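Local coordinates for UDP-glucose 4-epimerase (Brucella ovis, PDB 4WOK), which probably interconverts UDP-glucose and UDP-galactose by inverting the configuration at C4 of the sugar, using a bound NAD as the redox cofactor, at residues Y151-T154 with K155-E159; A97-Y100 with R101-G105; S126-A129 with T130-V133; G106-S109 with L110-C114. The protein carries 2 engineered substitutions. All coordinates share one frame; numbering follows the deposited sequence.

Interaction 1 (Y151-T154 with K155-E159). With NAD (nicotinamide-adenine-dinucleotide), chain B.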
loop_
_atom_site.group_PDB
_atom_site.type_symbol
_atom_site.label_atom_id
_atom_site.label_comp_id
_atom_site.label_asym_id
_atom_site.label_seq_id
_atom_site.Cartn_x
_atom_site.Cartn_y
_atom_site.Cartn_z
ATOM N N TYR A 151 -13.385 -0.499 4.968
ATOM C CA TYR A 151 -12.170 -0.436 4.165
ATOM C C TYR A 151 -11.785 -1.824 3.659
ATOM O O TYR A 151 -11.638 -2.017 2.453
ATOM C CB TYR A 151 -11.013 0.169 4.953
ATOM C CG TYR A 151 -9.680 0.041 4.239
ATOM C CD1 TYR A 151 -9.422 0.764 3.076
ATOM C CD2 TYR A 151 -8.682 -0.800 4.725
ATOM C CE1 TYR A 151 -8.209 0.652 2.420
ATOM C CE2 TYR A 151 -7.457 -0.912 4.074
ATOM C CZ TYR A 151 -7.231 -0.182 2.923
ATOM O OH TYR A 151 -6.029 -0.285 2.260
ATOM N N GLY A 152 -11.633 -2.780 4.578
ATOM C CA GLY A 152 -11.373 -4.161 4.201
ATOM C C GLY A 152 -12.454 -4.712 3.284
ATOM O O GLY A 152 -12.170 -5.395 2.306
ATOM N N ARG A 153 -13.707 -4.396 3.591
ATOM C CA ARG A 153 -14.847 -4.833 2.795
ATOM C C ARG A 153 -14.722 -4.377 1.346
ATOM O O ARG A 153 -14.915 -5.140 0.405
ATOM C CB ARG A 153 -16.138 -4.279 3.400
ATOM C CG ARG A 153 -17.418 -4.921 2.902
ATOM C CD ARG A 153 -17.913 -5.969 3.895
ATOM N NE ARG A 153 -17.706 -7.316 3.385
ATOM C CZ ARG A 153 -17.630 -8.405 4.139
ATOM N NH1 ARG A 153 -17.437 -9.583 3.560
ATOM N NH2 ARG A 153 -17.737 -8.315 5.465
ATOM N N THR A 154 -14.396 -3.099 1.160
ATOM C CA THR A 154 -14.390 -2.560 -0.192
ATOM C C THR A 154 -13.181 -3.055 -0.993
ATOM O O THR A 154 -13.274 -3.212 -2.208
ATOM C CB THR A 154 -14.424 -1.012 -0.191
ATOM O OG1 THR A 154 -13.283 -0.496 0.499
ATOM C CG2 THR A 154 -15.700 -0.505 0.467
ATOM N N LYS A 155 -12.058 -3.317 -0.324
ATOM C CA LYS A 155 -10.904 -3.923 -1.019
ATOM C C LYS A 155 -11.230 -5.348 -1.486
ATOM O O LYS A 155 -10.834 -5.765 -2.567
ATOM C CB LYS A 155 -9.663 -3.944 -0.103
ATOM C CG LYS A 155 -9.069 -2.561 0.159
ATOM C CD LYS A 155 -8.531 -1.976 -1.151
ATOM C CE LYS A 155 -7.840 -0.624 -0.955
ATOM N NZ LYS A 155 -7.202 -0.198 -2.265
ATOM N N LEU A 156 -11.941 -6.098 -0.652
ATOM C CA LEU A 156 -12.373 -7.445 -1.014
ATOM C C LEU A 156 -13.336 -7.425 -2.207
ATOM O O LEU A 156 -13.244 -8.260 -3.111
ATOM C CB LEU A 156 -13.042 -8.119 0.185
ATOM C CG LEU A 156 -13.528 -9.556 -0.024
ATOM C CD1 LEU A 156 -12.358 -10.436 -0.443
ATOM C CD2 LEU A 156 -14.171 -10.092 1.254
ATOM N N ILE A 157 -14.265 -6.477 -2.195
ATOM C CA ILE A 157 -15.221 -6.335 -3.299
ATOM C C ILE A 157 -14.471 -6.066 -4.600
ATOM O O ILE A 157 -14.774 -6.669 -5.625
ATOM C CB ILE A 157 -16.236 -5.201 -3.035
ATOM C CG1 ILE A 157 -17.160 -5.570 -1.872
ATOM C CG2 ILE A 157 -17.033 -4.873 -4.310
ATOM C CD1 ILE A 157 -17.964 -4.383 -1.342
ATOM N N ALA A 158 -13.472 -5.189 -4.554
ATOM C CA ALA A 158 -12.661 -4.945 -5.747
ATOM C C ALA A 158 -11.941 -6.212 -6.223
ATOM O O ALA A 158 -11.835 -6.451 -7.421
ATOM C CB ALA A 158 -11.654 -3.840 -5.495
ATOM N N GLU A 159 -11.448 -7.027 -5.295
ATOM C CA GLU A 159 -10.805 -8.278 -5.703
ATOM C C GLU A 159 -11.791 -9.176 -6.467
ATOM O O GLU A 159 -11.465 -9.714 -7.522
ATOM C CB GLU A 159 -10.234 -9.031 -4.495
ATOM C CG GLU A 159 -9.066 -8.319 -3.810
ATOM C CD GLU A 159 -8.304 -9.220 -2.850
ATOM O OE1 GLU A 159 -8.779 -10.345 -2.583
ATOM O OE2 GLU A 159 -7.229 -8.807 -2.363
HETATM P PA NAD B . -1.914 7.804 -0.831
HETATM O O1A NAD B . -3.227 8.455 -0.439
HETATM O O2A NAD B . -0.570 8.447 -0.650
HETATM O O5B NAD B . -2.038 7.605 -2.548
HETATM C C5B NAD B . -3.386 7.558 -2.959
HETATM C C4B NAD B . -3.394 8.279 -4.333
HETATM O O4B NAD B . -4.639 8.054 -5.007
HETATM C C3B NAD B . -3.294 9.764 -3.965
HETATM O O3B NAD B . -2.315 10.338 -4.794
HETATM C C2B NAD B . -4.716 10.286 -4.291
HETATM O O2B NAD B . -4.674 11.592 -4.711
HETATM C C1B NAD B . -5.121 9.330 -5.472
HETATM N N9A NAD B . -6.582 9.143 -5.562
HETATM C C8A NAD B . -7.498 8.796 -4.545
HETATM N N7A NAD B . -8.751 8.681 -5.000
HETATM C C5A NAD B . -8.644 8.970 -6.367
HETATM C C6A NAD B . -9.611 9.025 -7.394
HETATM N N6A NAD B . -10.935 8.776 -7.118
HETATM N N1A NAD B . -9.230 9.326 -8.658
HETATM C C2A NAD B . -7.900 9.576 -8.882
HETATM N N3A NAD B . -6.864 9.570 -7.993
HETATM C C4A NAD B . -7.297 9.249 -6.735
HETATM O O3 NAD B . -2.163 6.349 -0.194
HETATM P PN NAD B . -0.981 5.261 -0.368
HETATM O O1N NAD B . 0.090 5.493 -1.395
HETATM O O2N NAD B . -0.762 4.762 1.017
HETATM O O5D NAD B . -1.729 3.782 -0.858
HETATM C C5D NAD B . -2.315 3.868 -2.061
HETATM C C4D NAD B . -2.804 2.454 -2.376
HETATM O O4D NAD B . -2.102 1.492 -1.488
HETATM C C3D NAD B . -4.299 2.338 -2.012
HETATM O O3D NAD B . -4.832 1.416 -2.908
HETATM C C2D NAD B . -4.220 1.747 -0.601
HETATM O O2D NAD B . -5.310 1.001 -0.230
HETATM C C1D NAD B . -3.088 0.728 -0.874
HETATM N N1N NAD B . -2.554 0.219 0.488
HETATM C C2N NAD B . -1.775 1.095 1.240
HETATM C C3N NAD B . -1.277 0.645 2.491
HETATM C C7N NAD B . -0.436 1.583 3.314
HETATM O O7N NAD B . 0.040 1.210 4.391
HETATM N N7N NAD B . -0.211 2.860 2.839
HETATM C C4N NAD B . -1.590 -0.643 2.930
HETATM C C5N NAD B . -2.377 -1.493 2.152
HETATM C C6N NAD B . -2.866 -1.048 0.916
#
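Tyr151 and Lys155, one helical turn apart, meet on the buried side of helix 150-169 and reach the same ribose of NAD. Lys155 CG lies over one face of the Tyr151 ring, displaced toward its rim, in a CH-pi contact 4.3 Å from the centroid and 22° off the ring normal. Farther out, Lys155 CE comes within 3.6 Å of Tyr151 CE1. The lysine bends once, at CB-CG (chi2 -65°), and then runs straight, which carries its ammonium past the ring to the nicotinamide ribose. There NZ gives a hydrogen bond to NAD O3D at 2.9 Å and a weak one to NAD O2D at 3.0 Å, and it also bonds Ser125 O. Tyr151 OH and NAD O2D share a hydrogen bond of 2.9 Å, the ribose oxygen lying in the plane of the ring at its edge. This spacing is the YxxxK signature of the short-chain dehydrogenase/reductase superfamily, whose tyrosine usually serves as the catalytic acid-base group, consistent with its place here beside the nicotinamide. The ordinary helical bond from Lys155 N to Tyr151 O (3.1 Å) sets the two residues one turn apart. The other flank is looser, with Arg153 and Ile157 partly exposed. Ile157 CG1 rests on Arg153 O at 3.2 Å, while its side chain packs on Tyr100 and Val104 of helix 96-116.

Interaction 2 (A97-Y100 with R101-G105). With NAD (nicotinamide-adenine-dinucleotide), chain B.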
loop_
_atom_site.group_PDB
_atom_site.type_symbol
_atom_site.label_atom_id
_atom_site.label_comp_id
_atom_site.label_asym_id
_atom_site.label_seq_id
_atom_site.Cartn_x
_atom_site.Cartn_y
_atom_site.Cartn_z
ATOM N N ALA A 97 -19.700 5.582 3.170
ATOM C CA ALA A 97 -20.086 6.101 1.848
ATOM C C ALA A 97 -18.877 6.430 0.998
ATOM O O ALA A 97 -18.800 6.076 -0.190
ATOM C CB ALA A 97 -20.962 7.326 2.004
ATOM N N LYS A 98 -17.919 7.101 1.623
ATOM C CA LYS A 98 -16.692 7.490 0.938
ATOM C C LYS A 98 -15.952 6.280 0.397
ATOM O O LYS A 98 -15.422 6.308 -0.722
ATOM C CB LYS A 98 -15.782 8.270 1.888
ATOM C CG LYS A 98 -14.439 8.652 1.269
ATOM C CD LYS A 98 -13.707 9.634 2.195
ATOM C CE LYS A 98 -12.315 9.985 1.679
ATOM N NZ LYS A 98 -11.604 10.893 2.635
ATOM N N TYR A 99 -15.916 5.208 1.179
ATOM C CA TYR A 99 -15.135 4.042 0.780
ATOM C C TYR A 99 -15.862 3.212 -0.294
ATOM O O TYR A 99 -15.238 2.788 -1.268
ATOM C CB TYR A 99 -14.759 3.208 2.024
ATOM C CG TYR A 99 -13.636 3.905 2.761
ATOM C CD1 TYR A 99 -13.879 5.073 3.471
ATOM C CD2 TYR A 99 -12.322 3.464 2.650
ATOM C CE1 TYR A 99 -12.854 5.763 4.085
ATOM C CE2 TYR A 99 -11.282 4.146 3.275
ATOM C CZ TYR A 99 -11.558 5.297 3.990
ATOM O OH TYR A 99 -10.544 5.992 4.609
ATOM N N TYR A 100 -17.168 3.011 -0.164
ATOM C CA TYR A 100 -17.887 2.318 -1.245
ATOM C C TYR A 100 -17.824 3.129 -2.536
ATOM O O TYR A 100 -17.673 2.563 -3.610
ATOM C CB TYR A 100 -19.353 2.035 -0.864
ATOM C CG TYR A 100 -19.535 0.849 0.063
ATOM C CD1 TYR A 100 -19.624 -0.442 -0.445
ATOM C CD2 TYR A 100 -19.625 1.017 1.445
ATOM C CE1 TYR A 100 -19.793 -1.532 0.385
ATOM C CE2 TYR A 100 -19.786 -0.077 2.290
ATOM C CZ TYR A 100 -19.866 -1.346 1.749
ATOM O OH TYR A 100 -20.031 -2.450 2.547
ATOM N N ARG A 101 -17.901 4.454 -2.440
ATOM C CA ARG A 101 -17.876 5.280 -3.652
ATOM C C ARG A 101 -16.504 5.236 -4.338
ATOM O O ARG A 101 -16.401 4.925 -5.522
ATOM C CB ARG A 101 -18.240 6.725 -3.340
ATOM C CG ARG A 101 -17.998 7.690 -4.503
ATOM C CD ARG A 101 -18.400 9.119 -4.152
ATOM N NE ARG A 101 -18.154 10.053 -5.258
ATOM C CZ ARG A 101 -19.034 10.304 -6.222
ATOM N NH1 ARG A 101 -20.214 9.695 -6.220
ATOM N NH2 ARG A 101 -18.742 11.168 -7.191
ATOM N N ASN A 102 -15.453 5.562 -3.588
ATOM C CA ASN A 102 -14.103 5.632 -4.155
ATOM C C ASN A 102 -13.561 4.250 -4.504
ATOM O O ASN A 102 -13.019 4.027 -5.592
ATOM C CB ASN A 102 -13.150 6.332 -3.177
ATOM C CG ASN A 102 -12.168 7.292 -3.872
ATOM O OD1 ASN A 102 -12.521 7.991 -4.834
ATOM N ND2 ASN A 102 -10.934 7.343 -3.362
ATOM N N ASN A 103 -13.708 3.306 -3.590
ATOM C CA ASN A 103 -13.054 2.014 -3.764
ATOM C C ASN A 103 -13.815 0.991 -4.601
ATOM O O ASN A 103 -13.199 0.182 -5.299
ATOM C CB ASN A 103 -12.762 1.412 -2.406
ATOM C CG ASN A 103 -11.837 2.282 -1.581
ATOM O OD1 ASN A 103 -11.476 3.394 -1.993
ATOM N ND2 ASN A 103 -11.437 1.780 -0.413
ATOM N N VAL A 104 -15.142 1.002 -4.529
ATOM C CA VAL A 104 -15.936 0.097 -5.361
ATOM C C VAL A 104 -16.365 0.810 -6.646
ATOM O O VAL A 104 -16.036 0.360 -7.734
ATOM C CB VAL A 104 -17.172 -0.445 -4.607
ATOM C CG1 VAL A 104 -17.983 -1.405 -5.501
ATOM C CG2 VAL A 104 -16.717 -1.158 -3.324
ATOM N N GLY A 105 -17.093 1.915 -6.523
ATOM C CA GLY A 105 -17.447 2.704 -7.698
ATOM C C GLY A 105 -16.238 3.148 -8.523
ATOM O O GLY A 105 -16.239 3.033 -9.756
HETATM P PA NAD B . -1.914 7.804 -0.831
HETATM O O1A NAD B . -3.227 8.455 -0.439
HETATM O O2A NAD B . -0.570 8.447 -0.650
HETATM O O5B NAD B . -2.038 7.605 -2.548
HETATM C C5B NAD B . -3.386 7.558 -2.959
HETATM C C4B NAD B . -3.394 8.279 -4.333
HETATM O O4B NAD B . -4.639 8.054 -5.007
HETATM C C3B NAD B . -3.294 9.764 -3.965
HETATM O O3B NAD B . -2.315 10.338 -4.794
HETATM C C2B NAD B . -4.716 10.286 -4.291
HETATM O O2B NAD B . -4.674 11.592 -4.711
HETATM C C1B NAD B . -5.121 9.330 -5.472
HETATM N N9A NAD B . -6.582 9.143 -5.562
HETATM C C8A NAD B . -7.498 8.796 -4.545
HETATM N N7A NAD B . -8.751 8.681 -5.000
HETATM C C5A NAD B . -8.644 8.970 -6.367
HETATM C C6A NAD B . -9.611 9.025 -7.394
HETATM N N6A NAD B . -10.935 8.776 -7.118
HETATM N N1A NAD B . -9.230 9.326 -8.658
HETATM C C2A NAD B . -7.900 9.576 -8.882
HETATM N N3A NAD B . -6.864 9.570 -7.993
HETATM C C4A NAD B . -7.297 9.249 -6.735
HETATM O O3 NAD B . -2.163 6.349 -0.194
HETATM P PN NAD B . -0.981 5.261 -0.368
HETATM O O1N NAD B . 0.090 5.493 -1.395
HETATM O O2N NAD B . -0.762 4.762 1.017
HETATM O O5D NAD B . -1.729 3.782 -0.858
HETATM C C5D NAD B . -2.315 3.868 -2.061
HETATM C C4D NAD B . -2.804 2.454 -2.376
HETATM O O4D NAD B . -2.102 1.492 -1.488
HETATM C C3D NAD B . -4.299 2.338 -2.012
HETATM O O3D NAD B . -4.832 1.416 -2.908
HETATM C C2D NAD B . -4.220 1.747 -0.601
HETATM O O2D NAD B . -5.310 1.001 -0.230
HETATM C C1D NAD B . -3.088 0.728 -0.874
HETATM N N1N NAD B . -2.554 0.219 0.488
HETATM C C2N NAD B . -1.775 1.095 1.240
HETATM C C3N NAD B . -1.277 0.645 2.491
HETATM C C7N NAD B . -0.436 1.583 3.314
HETATM O O7N NAD B . 0.040 1.210 4.391
HETATM N N7N NAD B . -0.211 2.860 2.839
HETATM C C4N NAD B . -1.590 -0.643 2.930
HETATM C C5N NAD B . -2.377 -1.493 2.152
HETATM C C6N NAD B . -2.866 -1.048 0.916
#
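Asn102, bonded through its backbone N to Lys98 O at 3.0 Å, turns its amide to the adenine of NAD and grips it with two hydrogen bonds. Asn102 OD1 accepts from NAD N6A at 2.9 Å, and ND2 donates to N7A at 3.0 Å. The amide thus meets the Hoogsteen edge of the base with a matched donor and acceptor, which fixes the rotation of the Asn102 amide; Ser86 OG adds a weak bond to ND2. All this happens on helix 96-116 of the Rossmann fold, at the start of a wider pi-type turn spanning 101-105. The widening is seen at Tyr100 O, which accepts from two amides: Gly105 N approaches nearly head-on at 3.0 Å, whereas Val104 N stands above the carbonyl plane at 3.1 Å, its N-H bent to 139°. Outward from these bonds, Asn103 and Tyr99 run side by side, ring and amide planes 76° apart, with Asn103 ND2 3.6 Å from Tyr99 CD2. Their polar ends are engaged by others: Asn103 ND2 by Ser86 O and Thr154 OG1, Tyr99 OH by Glu91 and the Tyr88 amide. Tyr100, on an exposed flank, points the same way as Val104; toward helix 150-169 the tyrosine touches Arg153 and the valine Met161. Where these two neighbours meet, Tyr100 CD1 lies 4.2 Å from Val104 CG2.

Interaction 3 (S126-A129 with T130-V133)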
loop_
_atom_site.group_PDB
_atom_site.type_symbol
_atom_site.label_atom_id
_atom_site.label_comp_id
_atom_site.label_asym_id
_atom_site.label_seq_id
_atom_site.Cartn_x
_atom_site.Cartn_y
_atom_site.Cartn_z
ATOM N N SER A 126 -4.119 -4.095 -3.156
ATOM C CA SER A 126 -5.152 -4.512 -2.231
ATOM C C SER A 126 -4.624 -4.383 -0.812
ATOM O O SER A 126 -3.685 -3.632 -0.574
ATOM C CB SER A 126 -5.591 -5.946 -2.534
ATOM O OG SER A 126 -6.762 -6.287 -1.811
ATOM N N SER A 127 -5.201 -5.129 0.122
ATOM C CA SER A 127 -4.826 -5.021 1.533
ATOM C C SER A 127 -5.028 -6.335 2.242
ATOM O O SER A 127 -5.943 -7.079 1.909
ATOM C CB SER A 127 -5.657 -3.939 2.236
ATOM O OG SER A 127 -5.398 -3.953 3.634
ATOM N N CYS A 128 -4.185 -6.617 3.227
ATOM C CA CYS A 128 -4.384 -7.793 4.061
ATOM C C CYS A 128 -5.536 -7.573 5.037
ATOM O O CYS A 128 -5.916 -8.482 5.774
ATOM C CB CYS A 128 -3.106 -8.145 4.818
ATOM S SG CYS A 128 -1.832 -8.914 3.799
ATOM N N ALA A 129 -6.099 -6.366 5.036
ATOM C CA ALA A 129 -7.316 -6.107 5.801
ATOM C C ALA A 129 -8.490 -6.949 5.285
ATOM O O ALA A 129 -9.490 -7.120 5.983
ATOM C CB ALA A 129 -7.672 -4.624 5.762
ATOM N N THR A 130 -8.372 -7.482 4.069
ATOM C CA THR A 130 -9.437 -8.317 3.521
ATOM C C THR A 130 -9.625 -9.609 4.331
ATOM O O THR A 130 -10.708 -10.190 4.330
ATOM C CB THR A 130 -9.172 -8.692 2.050
ATOM O OG1 THR A 130 -7.897 -9.333 1.949
ATOM C CG2 THR A 130 -9.197 -7.452 1.146
ATOM N N TYR A 131 -8.575 -10.050 5.022
ATOM C CA TYR A 131 -8.632 -11.304 5.785
ATOM C C TYR A 131 -9.447 -11.202 7.068
ATOM O O TYR A 131 -10.058 -12.185 7.502
ATOM C CB TYR A 131 -7.222 -11.786 6.143
ATOM C CG TYR A 131 -6.386 -12.174 4.954
ATOM C CD1 TYR A 131 -6.780 -13.207 4.114
ATOM C CD2 TYR A 131 -5.197 -11.517 4.674
ATOM C CE1 TYR A 131 -6.011 -13.574 3.020
ATOM C CE2 TYR A 131 -4.424 -11.875 3.576
ATOM C CZ TYR A 131 -4.840 -12.903 2.756
ATOM O OH TYR A 131 -4.078 -13.264 1.668
ATOM N N GLY A 132 -9.444 -10.023 7.682
ATOM C CA GLY A 132 -10.033 -9.855 9.000
ATOM C C GLY A 132 -9.189 -10.594 10.027
ATOM O O GLY A 132 -7.961 -10.626 9.915
ATOM N N VAL A 133 -9.836 -11.193 11.022
ATOM C CA VAL A 133 -9.122 -11.989 12.021
ATOM C C VAL A 133 -8.840 -13.389 11.476
ATOM O O VAL A 133 -9.763 -14.108 11.101
ATOM C CB VAL A 133 -9.915 -12.095 13.341
HETATM O O HOH W 1 -6.500 -8.635 8.632
#
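Thr130 turns back on Ser127, while Tyr131 presents the edge of its ring to Cys128, both pairs lying within one short turn. Thr130 OG1 sits between the backbone N and the carbonyl carbon (chi1 56°), from where it donates to Ser127 O at 3.0 Å, almost in line with the C=O bond; OG1 is also hydrogen-bonded to Gln145 NE2. Thr130 N reaches the same oxygen at 3.3 Å from above the carbonyl plane, giving Ser127 O two donors from one residue. Tyr131 N likewise bonds Cys128 O from above its plane at 3.2 Å, the i to i+3 pattern of the short 3-10 segment. Cys128 SG lies in the plane of the tyrosine ring, 3.9 Å from CE2, an edge-on sulfur-aromatic contact. Ser127 OG in turn accepts from Ala129 N at 2.9 Å, forming an ST turn. This serine, after the fifth strand of the Rossmann sheet, probably corresponds to the serine or threonine that is catalytic in related epimerases; its side chain lies about 4 Å from NAD at the nearest atoms. A water donates to both Cys128 O and Gly132 O, bridging the end of the turn. The loop leaves strand 121-125 toward helix 150-169, where Ser126 OG bonds Glu159 and Thr130 packs on Lys155 and Leu156; Tyr131 OH reaches Arg177 of strand 172-177 and Asn260 of strand 257-260.

Interaction 4 (G106-S109 with L110-C114)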
loop_
_atom_site.group_PDB
_atom_site.type_symbol
_atom_site.label_atom_id
_atom_site.label_comp_id
_atom_site.label_asym_id
_atom_site.label_seq_id
_atom_site.Cartn_x
_atom_site.Cartn_y
_atom_site.Cartn_z
ATOM N N GLY A 106 -15.206 3.657 -7.857
ATOM C CA GLY A 106 -14.009 4.107 -8.557
ATOM C C GLY A 106 -13.305 2.963 -9.279
ATOM O O GLY A 106 -12.860 3.099 -10.423
ATOM N N THR A 107 -13.163 1.829 -8.609
ATOM C CA THR A 107 -12.521 0.690 -9.261
ATOM C C THR A 107 -13.363 0.194 -10.439
ATOM O O THR A 107 -12.821 -0.145 -11.488
ATOM C CB THR A 107 -12.268 -0.453 -8.253
ATOM O OG1 THR A 107 -11.325 0.010 -7.276
ATOM C CG2 THR A 107 -11.693 -1.701 -8.966
ATOM N N GLN A 108 -14.686 0.174 -10.299
ATOM C CA GLN A 108 -15.491 -0.300 -11.422
ATOM C C GLN A 108 -15.304 0.618 -12.625
ATOM O O GLN A 108 -15.205 0.159 -13.764
ATOM C CB GLN A 108 -16.989 -0.390 -11.099
ATOM C CG GLN A 108 -17.732 -0.918 -12.359
ATOM C CD GLN A 108 -19.226 -1.102 -12.168
ATOM O OE1 GLN A 108 -19.778 -0.795 -11.115
ATOM N NE2 GLN A 108 -19.885 -1.607 -13.201
ATOM N N SER A 109 -15.233 1.914 -12.368
ATOM C CA SER A 109 -15.019 2.866 -13.442
ATOM C C SER A 109 -13.671 2.571 -14.128
ATOM O O SER A 109 -13.569 2.578 -15.354
ATOM C CB SER A 109 -15.069 4.290 -12.889
ATOM O OG SER A 109 -14.918 5.248 -13.916
ATOM N N LEU A 110 -12.640 2.297 -13.339
ATOM C CA LEU A 110 -11.334 1.988 -13.911
ATOM C C LEU A 110 -11.378 0.704 -14.724
ATOM O O LEU A 110 -10.808 0.632 -15.819
ATOM C CB LEU A 110 -10.271 1.881 -12.814
ATOM C CG LEU A 110 -8.904 1.387 -13.304
ATOM C CD1 LEU A 110 -8.188 2.436 -14.144
ATOM C CD2 LEU A 110 -8.043 0.968 -12.121
ATOM N N LEU A 111 -12.055 -0.320 -14.207
ATOM C CA LEU A 111 -12.093 -1.592 -14.925
ATOM C C LEU A 111 -12.927 -1.465 -16.189
ATOM O O LEU A 111 -12.615 -2.089 -17.209
ATOM C CB LEU A 111 -12.633 -2.707 -14.027
ATOM C CG LEU A 111 -11.764 -3.026 -12.797
ATOM C CD1 LEU A 111 -12.363 -4.215 -12.103
ATOM C CD2 LEU A 111 -10.290 -3.334 -13.188
ATOM N N ASP A 112 -13.989 -0.661 -16.147
ATOM C CA ASP A 112 -14.738 -0.429 -17.393
ATOM C C ASP A 112 -13.860 0.288 -18.428
ATOM O O ASP A 112 -13.859 -0.072 -19.593
ATOM C CB ASP A 112 -16.014 0.377 -17.131
ATOM C CG ASP A 112 -17.111 -0.452 -16.484
ATOM O OD1 ASP A 112 -17.097 -1.681 -16.628
ATOM O OD2 ASP A 112 -18.008 0.124 -15.830
ATOM N N ALA A 113 -13.106 1.301 -17.997
ATOM C CA ALA A 113 -12.214 2.015 -18.903
ATOM C C ALA A 113 -11.211 1.051 -19.539
ATOM O O ALA A 113 -10.916 1.136 -20.736
ATOM C CB ALA A 113 -11.482 3.111 -18.167
ATOM N N CYS A 114 -10.674 0.151 -18.722
ATOM C CA CYS A 114 -9.766 -0.877 -19.239
ATOM C C CYS A 114 -10.408 -1.752 -20.315
ATOM O O CYS A 114 -9.868 -1.876 -21.423
ATOM C CB CYS A 114 -9.263 -1.764 -18.102
ATOM S SG CYS A 114 -8.049 -0.973 -17.016
#
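Thr107 and Leu111 are brought together by their first torsions: CG2 of the threonine stands opposite its own backbone N, and CG of the leucine opposite its carbonyl carbon (chi1 -64°). The two side chains then run side by side, Thr107 CG2 4.1 Å from Leu111 CG, and CG also rests on Thr107 O at 3.3 Å. One residue on, Gln108 is fully extended (chi1 -179°) and crosses Asp112, amide and carboxylate planes 63° apart. Asp112 OD2 lies 3.6 Å from Gln108 CG. This is ordinary packing along helix 96-116, a layer helix of the Rossmann fold, held by bonds such as Leu111 N to Thr107 O at 2.8 Å and Asp112 N to Gln108 O at 2.8 Å. Leu111 packs on Met161, Leu162 and Tyr165 of helix 150-169, and Ser109 and Asp112 touch Gln65 of helix 65-75. Thr107 OG1 bonds Asn103 O and His82, and Ser109 OG bonds Ile62 O. Gln108 NE2 and Asp112 OD1 share Tyr165 OH as a partner, and OD1 also pairs with Arg115, so the carboxylate charge is probably balanced by the arginine, with the tyrosine hydroxyl tying both side chains to the neighbouring helix.

Interactions 2 and 4 follow one another on helix 96-116, joined by a probable hydrogen bond from Gly106 N to Arg101 O, yet differ in setting: interaction 2 is partly exposed and polar toward adenine, whereas interaction 4 is buried, with an apolar side at Leu110 and Leu111 and a polar side at Gln108 and Asp112. Interaction 1, also buried, faces both across the helix-helix interface; Thr154 OG1 probably bonds Asn103 ND2, whereas Ala158 merely packs on Thr107. Interaction 3, a buried loop with a short 3-10 turn instead of an alpha helix, reaches interaction 1 through Glu159 and Ser126. Interactions 1 and 2 hold different parts of NAD, the nicotinamide ribose and the adenine.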